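Glutaredoxin family protein (Xanthomonas campestris, PDB 1TTZ) is of unknown function but, as a glutaredoxin-like member of the thioredoxin clan, may take part in thiol-disulfide redox chemistry. Local coordinates at residues L51-L59 against L68-P76. Residues are numbered along the deposited sequence; the frame is centred on the assembly and turned at random.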
loop_
_atom_site.group_PDB
_atom_site.type_symbol
_atom_site.label_atom_id
_atom_site.label_comp_id
_atom_site.label_asym_id
_atom_site.label_seq_id
_atom_site.Cartn_x
_atom_site.Cartn_y
_atom_site.Cartn_z
ATOM N N LEU A 51 0.007 -2.261 0.967
ATOM C CA LEU A 51 1.440 -2.001 0.863
ATOM C C LEU A 51 2.217 -3.309 0.978
ATOM O O LEU A 51 1.908 -4.146 1.825
ATOM C CB LEU A 51 1.895 -1.054 1.973
ATOM C CG LEU A 51 1.916 0.438 1.651
ATOM C CD1 LEU A 51 2.097 1.223 2.940
ATOM C CD2 LEU A 51 3.048 0.747 0.661
ATOM N N ARG A 52 3.223 -3.486 0.130
ATOM C CA ARG A 52 4.026 -4.702 0.171
ATOM C C ARG A 52 5.502 -4.307 0.170
ATOM O O ARG A 52 5.913 -3.457 -0.619
ATOM C CB ARG A 52 3.702 -5.569 -1.053
ATOM C CG ARG A 52 4.403 -6.921 -1.106
ATOM C CD ARG A 52 4.188 -7.576 -2.464
ATOM N NE ARG A 52 4.916 -8.834 -2.611
ATOM C CZ ARG A 52 4.457 -10.018 -2.216
ATOM N NH1 ARG A 52 5.192 -11.107 -2.393
ATOM N NH2 ARG A 52 3.260 -10.118 -1.654
ATOM N N ASP A 53 6.299 -4.896 1.059
ATOM C CA ASP A 53 7.715 -4.556 1.083
ATOM C C ASP A 53 8.555 -5.606 0.366
ATOM O O ASP A 53 8.044 -6.644 -0.050
ATOM C CB ASP A 53 8.210 -4.338 2.528
ATOM C CG ASP A 53 8.254 -5.612 3.353
ATOM O OD1 ASP A 53 8.095 -6.715 2.793
ATOM O OD2 ASP A 53 8.464 -5.497 4.580
ATOM N N PRO A 54 9.857 -5.343 0.194
ATOM C CA PRO A 54 10.743 -6.293 -0.490
ATOM C C PRO A 54 10.658 -7.722 0.047
ATOM O O PRO A 54 10.699 -8.682 -0.722
ATOM C CB PRO A 54 12.125 -5.670 -0.292
ATOM C CG PRO A 54 11.822 -4.197 -0.317
ATOM C CD PRO A 54 10.588 -4.114 0.562
HETATM N N MSE A 55 10.523 -7.848 1.363
HETATM C CA MSE A 55 10.435 -9.148 2.022
HETATM C C MSE A 55 9.155 -9.895 1.679
HETATM O O MSE A 55 9.046 -11.095 1.922
HETATM C CB MSE A 55 10.517 -8.973 3.538
HETATM C CG MSE A 55 11.681 -9.700 4.181
HETATM SE SE MSE A 55 13.364 -9.245 3.343
HETATM C CE MSE A 55 13.700 -10.908 2.395
ATOM N N GLY A 56 8.184 -9.182 1.125
ATOM C CA GLY A 56 6.934 -9.819 0.773
ATOM C C GLY A 56 5.856 -9.608 1.818
ATOM O O GLY A 56 4.748 -10.116 1.667
ATOM N N ARG A 57 6.173 -8.875 2.884
ATOM C CA ARG A 57 5.187 -8.599 3.926
ATOM C C ARG A 57 4.170 -7.633 3.355
ATOM O O ARG A 57 4.500 -6.821 2.495
ATOM C CB ARG A 57 5.834 -7.949 5.149
ATOM C CG ARG A 57 6.741 -8.837 5.979
ATOM C CD ARG A 57 7.088 -8.114 7.280
ATOM N NE ARG A 57 7.587 -6.774 7.000
ATOM C CZ ARG A 57 7.381 -5.711 7.768
ATOM N NH1 ARG A 57 6.679 -5.814 8.888
ATOM N NH2 ARG A 57 7.875 -4.537 7.403
ATOM N N GLU A 58 2.936 -7.713 3.831
ATOM C CA GLU A 58 1.896 -6.826 3.343
ATOM C C GLU A 58 1.068 -6.195 4.460
ATOM O O GLU A 58 0.814 -6.809 5.498
ATOM C CB GLU A 58 0.995 -7.569 2.342
ATOM C CG GLU A 58 1.667 -7.808 0.982
ATOM C CD GLU A 58 0.744 -8.436 -0.052
ATOM O OE1 GLU A 58 1.126 -8.467 -1.243
ATOM O OE2 GLU A 58 -0.356 -8.903 0.319
ATOM N N LEU A 59 0.682 -4.942 4.237
ATOM C CA LEU A 59 -0.114 -4.174 5.185
ATOM C C LEU A 59 -1.367 -3.741 4.436
ATOM O O LEU A 59 -1.275 -3.015 3.442
ATOM C CB LEU A 59 0.660 -2.935 5.634
ATOM C CG LEU A 59 0.036 -2.104 6.759
ATOM C CD1 LEU A 59 0.042 -2.910 8.052
ATOM C CD2 LEU A 59 0.831 -0.810 6.930
ATOM N N LEU A 68 1.647 2.627 9.934
ATOM C CA LEU A 68 2.529 2.431 8.802
ATOM C C LEU A 68 3.990 2.493 9.242
ATOM O O LEU A 68 4.772 1.588 8.958
ATOM C CB LEU A 68 2.237 3.491 7.734
ATOM C CG LEU A 68 3.189 3.552 6.539
ATOM C CD1 LEU A 68 3.417 2.159 5.999
ATOM C CD2 LEU A 68 2.599 4.467 5.460
ATOM N N ARG A 69 4.351 3.567 9.936
ATOM C CA ARG A 69 5.717 3.737 10.414
ATOM C C ARG A 69 6.131 2.566 11.305
ATOM O O ARG A 69 7.268 2.101 11.233
ATOM C CB ARG A 69 5.848 5.077 11.155
ATOM C CG ARG A 69 7.148 5.278 11.940
ATOM C CD ARG A 69 8.389 4.826 11.174
ATOM N NE ARG A 69 8.552 5.510 9.900
ATOM C CZ ARG A 69 9.421 5.142 8.962
ATOM N NH1 ARG A 69 10.213 4.091 9.155
ATOM N NH2 ARG A 69 9.491 5.821 7.824
ATOM N N ALA A 70 5.208 2.076 12.126
ATOM C CA ALA A 70 5.509 0.947 13.004
ATOM C C ALA A 70 5.696 -0.334 12.183
ATOM O O ALA A 70 6.584 -1.138 12.459
ATOM C CB ALA A 70 4.385 0.755 14.032
ATOM N N TRP A 71 4.853 -0.524 11.176
ATOM C CA TRP A 71 4.949 -1.707 10.335
ATOM C C TRP A 71 6.323 -1.738 9.681
ATOM O O TRP A 71 6.995 -2.767 9.671
ATOM C CB TRP A 71 3.854 -1.681 9.272
ATOM C CG TRP A 71 3.932 -2.807 8.289
ATOM C CD1 TRP A 71 3.657 -4.123 8.519
ATOM C CD2 TRP A 71 4.289 -2.706 6.908
ATOM N NE1 TRP A 71 3.818 -4.851 7.363
ATOM C CE2 TRP A 71 4.208 -4.000 6.356
ATOM C CE3 TRP A 71 4.668 -1.641 6.079
ATOM C CZ2 TRP A 71 4.492 -4.261 5.009
ATOM C CZ3 TRP A 71 4.949 -1.898 4.737
ATOM C CH2 TRP A 71 4.859 -3.198 4.218
ATOM N N LEU A 72 6.739 -0.600 9.143
ATOM C CA LEU A 72 8.044 -0.492 8.502
ATOM C C LEU A 72 9.178 -0.819 9.479
ATOM O O LEU A 72 10.087 -1.588 9.160
ATOM C CB LEU A 72 8.248 0.921 7.964
ATOM C CG LEU A 72 7.335 1.353 6.822
ATOM C CD1 LEU A 72 7.521 2.836 6.561
ATOM C CD2 LEU A 72 7.658 0.541 5.578
ATOM N N ASP A 73 9.118 -0.234 10.671
ATOM C CA ASP A 73 10.158 -0.453 11.670
ATOM C C ASP A 73 10.137 -1.841 12.277
ATOM O O ASP A 73 11.078 -2.232 12.961
ATOM C CB ASP A 73 10.045 0.572 12.795
ATOM C CG ASP A 73 10.263 1.984 12.318
ATOM O OD1 ASP A 73 10.887 2.165 11.252
ATOM O OD2 ASP A 73 9.822 2.914 13.020
ATOM N N ALA A 74 9.062 -2.581 12.038
ATOM C CA ALA A 74 8.930 -3.927 12.579
ATOM C C ALA A 74 9.587 -4.963 11.668
ATOM O O ALA A 74 9.635 -6.146 12.003
ATOM C CB ALA A 74 7.454 -4.262 12.782
ATOM N N ALA A 75 10.088 -4.516 10.519
ATOM C CA ALA A 75 10.742 -5.412 9.567
ATOM C C ALA A 75 12.152 -5.770 10.039
ATOM O O ALA A 75 12.814 -4.969 10.704
ATOM C CB ALA A 75 10.804 -4.756 8.188
ATOM N N PRO A 76 12.639 -6.972 9.684
ATOM C CA PRO A 76 11.940 -7.984 8.884
ATOM C C PRO A 76 11.148 -8.963 9.750
ATOM O O PRO A 76 11.373 -8.970 10.980
ATOM C CB PRO A 76 13.083 -8.669 8.151
ATOM C CG PRO A 76 14.137 -8.710 9.215
ATOM C CD PRO A 76 14.071 -7.308 9.806
HETATM O O HOH W 1 2.991 -7.805 7.611
#
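Trp71, the main knob of helix 65-73, fills the slot between Leu59 and Arg57 on the beta-hairpin that ends the thioredoxin-like sheet. The indole projects toward the hairpin because chi1 of 176° sets CG opposite the backbone N. Leu59 supplies one wall: its CB lies 3.9 Å from the centroid of the Trp71 five-membered ring and close to the ring normal, a CH-pi contact, while CD1 and CD2 run on along CG and CB of Trp71. The Arg57 guanidinium forms the other wall, stacked over the opposite face with the planes 17° apart; its CZ, 4.0 Å from the same centroid, makes this a cation-pi pair. The end of the slot is largely backbone: Arg57 C lies in the ring plane off the benzene edge, with Asp53 N and Glu58 N near that plane, and Asp53 CB packs on CH2. A water accepts from NE1 and donates to Glu58 O.

A bend at chi3 (-51°) turns the Arg57 guanidinium toward the helix end, where NH1 and NH2 both donate to Trp71 O, the latter at 3.0 Å. Side-on, NE and NH2 both donate to Asp53 OD2 as parts of one salt bridge, NE at 2.9 Å. Ala75 CB covers the guanidinium's far face, leaving it between indole and methyl. Deeper in, Leu68 CD1 bears on two hairpin methyls, Leu51 CD1 at a tight 3.5 Å and Leu59 CD2 beside it, in the core that Leu21 also lines.

Trp71 O also accepts from Ala74 N, so three donors converge on a carbonyl at the helix C-terminus. Placing a cation there probably complements the helix dipole, and the Asp53 carboxylate probably offsets its charge; the bonds to carboxylate and carbonyl hold the guanidinium flat against the indole, joining hairpin to helix.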